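Local coordinates for protein mannosephosphate isomerase, putative (Archaeoglobus fulgidus, PDB 1ZX5) that probably catalyses the interconversion of D-mannose 6-phosphate and D-fructose 6-phosphate as a zinc-dependent type 1 isomerase, at residues 231-237 against 291-297. Sequence-based numbering, arbitrary orientation.
Sequences GLEVVDV and GKIVRIY. With ACY (acetic acid), chain E.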
loop_
_atom_site.group_PDB
_atom_site.type_symbol
_atom_site.label_atom_id
_atom_site.label_comp_id
_atom_site.label_asym_id
_atom_site.label_seq_id
_atom_site.Cartn_x
_atom_site.Cartn_y
_atom_site.Cartn_z
ATOM N N GLY A 231 6.678 -5.619 -5.194
ATOM C CA GLY A 231 6.461 -6.577 -4.126
ATOM C C GLY A 231 6.886 -6.002 -2.796
ATOM O O GLY A 231 7.392 -4.881 -2.717
ATOM N N LEU A 232 6.689 -6.796 -1.755
ATOM C CA LEU A 232 7.065 -6.440 -0.399
ATOM C C LEU A 232 7.491 -7.727 0.309
ATOM O O LEU A 232 6.969 -8.805 0.009
ATOM C CB LEU A 232 5.889 -5.768 0.332
ATOM C CG LEU A 232 4.627 -6.598 0.624
ATOM C CD1 LEU A 232 4.766 -7.389 1.933
ATOM C CD2 LEU A 232 3.398 -5.684 0.694
ATOM N N GLU A 233 8.445 -7.608 1.226
ATOM C CA GLU A 233 8.856 -8.736 2.073
ATOM C C GLU A 233 9.197 -8.215 3.449
ATOM O O GLU A 233 9.719 -7.110 3.585
ATOM C CB GLU A 233 10.068 -9.477 1.493
ATOM C CG GLU A 233 11.291 -8.577 1.253
ATOM C CD GLU A 233 12.522 -9.337 0.802
ATOM O OE1 GLU A 233 12.440 -10.573 0.637
ATOM O OE2 GLU A 233 13.590 -8.701 0.640
ATOM N N VAL A 234 8.893 -9.017 4.463
ATOM C CA VAL A 234 9.250 -8.709 5.832
ATOM C C VAL A 234 10.620 -9.339 6.124
ATOM O O VAL A 234 10.792 -10.542 5.971
ATOM C CB VAL A 234 8.168 -9.225 6.824
ATOM C CG1 VAL A 234 8.568 -8.938 8.287
ATOM C CG2 VAL A 234 6.798 -8.598 6.499
ATOM N N VAL A 235 11.594 -8.518 6.508
ATOM C CA VAL A 235 12.913 -9.004 6.905
ATOM C C VAL A 235 12.996 -9.015 8.434
ATOM O O VAL A 235 12.795 -7.977 9.071
ATOM C CB VAL A 235 14.040 -8.116 6.313
ATOM C CG1 VAL A 235 15.448 -8.724 6.597
ATOM C CG2 VAL A 235 13.815 -7.908 4.814
ATOM N N ASP A 236 13.240 -10.192 9.015
ATOM C CA ASP A 236 13.458 -10.323 10.462
ATOM C C ASP A 236 14.906 -9.980 10.761
ATOM O O ASP A 236 15.812 -10.644 10.267
ATOM C CB ASP A 236 13.199 -11.762 10.957
ATOM C CG ASP A 236 11.727 -12.176 10.862
ATOM O OD1 ASP A 236 10.833 -11.310 10.813
ATOM O OD2 ASP A 236 11.467 -13.397 10.845
ATOM N N VAL A 237 15.132 -8.957 11.573
ATOM C CA VAL A 237 16.492 -8.546 11.880
ATOM C C VAL A 237 16.816 -8.775 13.368
ATOM O O VAL A 237 16.119 -8.267 14.256
ATOM C CB VAL A 237 16.715 -7.064 11.504
ATOM C CG1 VAL A 237 18.144 -6.622 11.836
ATOM C CG2 VAL A 237 16.378 -6.824 10.040
ATOM N N GLY A 291 13.987 -6.868 15.338
ATOM C CA GLY A 291 13.001 -6.049 14.669
ATOM C C GLY A 291 12.503 -6.670 13.384
ATOM O O GLY A 291 13.025 -7.699 12.924
ATOM N N LYS A 292 11.482 -6.045 12.815
ATOM C CA LYS A 292 10.919 -6.453 11.533
ATOM C C LYS A 292 10.813 -5.236 10.661
ATOM O O LYS A 292 10.188 -4.241 11.040
ATOM C CB LYS A 292 9.547 -7.122 11.699
ATOM C CG LYS A 292 9.628 -8.388 12.539
ATOM C CD LYS A 292 8.331 -9.138 12.549
ATOM C CE LYS A 292 8.310 -10.145 13.689
ATOM N NZ LYS A 292 9.170 -11.306 13.380
ATOM N N ILE A 293 11.464 -5.300 9.509
ATOM C CA ILE A 293 11.468 -4.178 8.587
ATOM C C ILE A 293 10.882 -4.693 7.267
ATOM O O ILE A 293 11.205 -5.790 6.824
ATOM C CB ILE A 293 12.912 -3.555 8.464
ATOM C CG1 ILE A 293 12.885 -2.197 7.733
ATOM C CG2 ILE A 293 13.929 -4.553 7.843
ATOM C CD1 ILE A 293 14.165 -1.370 7.936
ATOM N N VAL A 294 9.989 -3.911 6.672
ATOM C CA VAL A 294 9.364 -4.289 5.425
ATOM C C VAL A 294 10.135 -3.644 4.286
ATOM O O VAL A 294 10.340 -2.422 4.281
ATOM C CB VAL A 294 7.870 -3.839 5.372
ATOM C CG1 VAL A 294 7.195 -4.347 4.080
ATOM C CG2 VAL A 294 7.110 -4.317 6.632
ATOM N N ARG A 295 10.563 -4.454 3.323
ATOM C CA ARG A 295 11.194 -3.929 2.122
ATOM C C ARG A 295 10.188 -3.950 0.966
ATOM O O ARG A 295 9.676 -5.003 0.603
ATOM C CB ARG A 295 12.434 -4.747 1.761
ATOM C CG ARG A 295 13.271 -4.112 0.675
ATOM C CD ARG A 295 14.491 -4.954 0.308
ATOM N NE ARG A 295 14.142 -6.190 -0.381
ATOM C CZ ARG A 295 14.182 -6.377 -1.697
ATOM N NH1 ARG A 295 13.846 -7.566 -2.197
ATOM N NH2 ARG A 295 14.574 -5.405 -2.519
ATOM N N ILE A 296 9.923 -2.779 0.399
ATOM C CA ILE A 296 9.024 -2.631 -0.729
ATOM C C ILE A 296 9.906 -2.359 -1.946
ATOM O O ILE A 296 10.797 -1.527 -1.897
ATOM C CB ILE A 296 7.986 -1.476 -0.476
ATOM C CG1 ILE A 296 7.223 -1.732 0.830
ATOM C CG2 ILE A 296 7.033 -1.298 -1.677
ATOM C CD1 ILE A 296 6.524 -0.487 1.431
ATOM N N TYR A 297 9.684 -3.081 -3.030
ATOM C CA TYR A 297 10.584 -2.990 -4.171
ATOM C C TYR A 297 9.804 -3.024 -5.477
ATOM O O TYR A 297 8.694 -3.557 -5.543
ATOM C CB TYR A 297 11.630 -4.131 -4.139
ATOM C CG TYR A 297 11.006 -5.495 -4.008
ATOM C CD1 TYR A 297 10.640 -6.225 -5.146
ATOM C CD2 TYR A 297 10.750 -6.052 -2.749
ATOM C CE1 TYR A 297 10.051 -7.467 -5.047
ATOM C CE2 TYR A 297 10.163 -7.310 -2.632
ATOM C CZ TYR A 297 9.810 -8.009 -3.787
ATOM O OH TYR A 297 9.224 -9.260 -3.699
HETATM C C ACY E . 7.463 -12.440 9.948
HETATM O O ACY E . 7.199 -12.332 11.164
HETATM O OXT ACY E . 8.601 -12.257 9.458
HETATM C CH3 ACY E . 6.353 -12.829 9.032
HETATM O O HOH W 1 8.112 -10.419 -1.818
#
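Glu233 OE2 takes two N-H groups from Arg295, NE at 2.8 Å and NH1 at 3.1 Å. Both nitrogens come from the same face of the carboxylate, NE on the anti side and NH1 well above the plane, while the oxygen lies close to the guanidinium plane; the two planes stand 69° apart. Arg295 turns its head to this oxygen by a turn about its CG–CD bond (chi3 69°), whereas the Glu233 chain runs out extended. One face of the guanidinium group is met, toward its rim, by Tyr297 CD2, 3.4 Å above the plane. The tyrosine ring in turn leans back over Gly231, with CA 4.0 Å from the ring centroid in a CH-pi contact. Glycine suits this place: with no side chain, its CA lies beneath the ring face. The lean comes from chi1 of 53°, which sets the ring between backbone N and carbonyl carbon; Tyr297 OH bonds to Glu226, and a water close to it, in a doubtfully short contact, donates to Leu232 O.

Beneath these side chains the antiparallel strands pair in register from Gly231–Tyr297 to Val237–Gly291, with two backbone bonds at each hydrogen-bonded pair. Beta-branched residues fit such extended chains: CG2 of Ile293 touches Val235 CB (3.9 Å) and Val237 CG2. The opposite face carries Leu232, Val234, Val294 and Ile296, packed on strands 119-123 and 181-188 of the neighbouring sheet. Farther along that face, Lys292 NZ meets Asp236 OD1 from above the carboxylate plane (3.1 Å) and also donates to an acetic acid molecule, probably from the crystallisation liquor.

Within the cupin domain, the pairing thus joins an apolar patch packed on the neighbouring sheet to a salt bridge on each face, where partial solvent access probably weakens both.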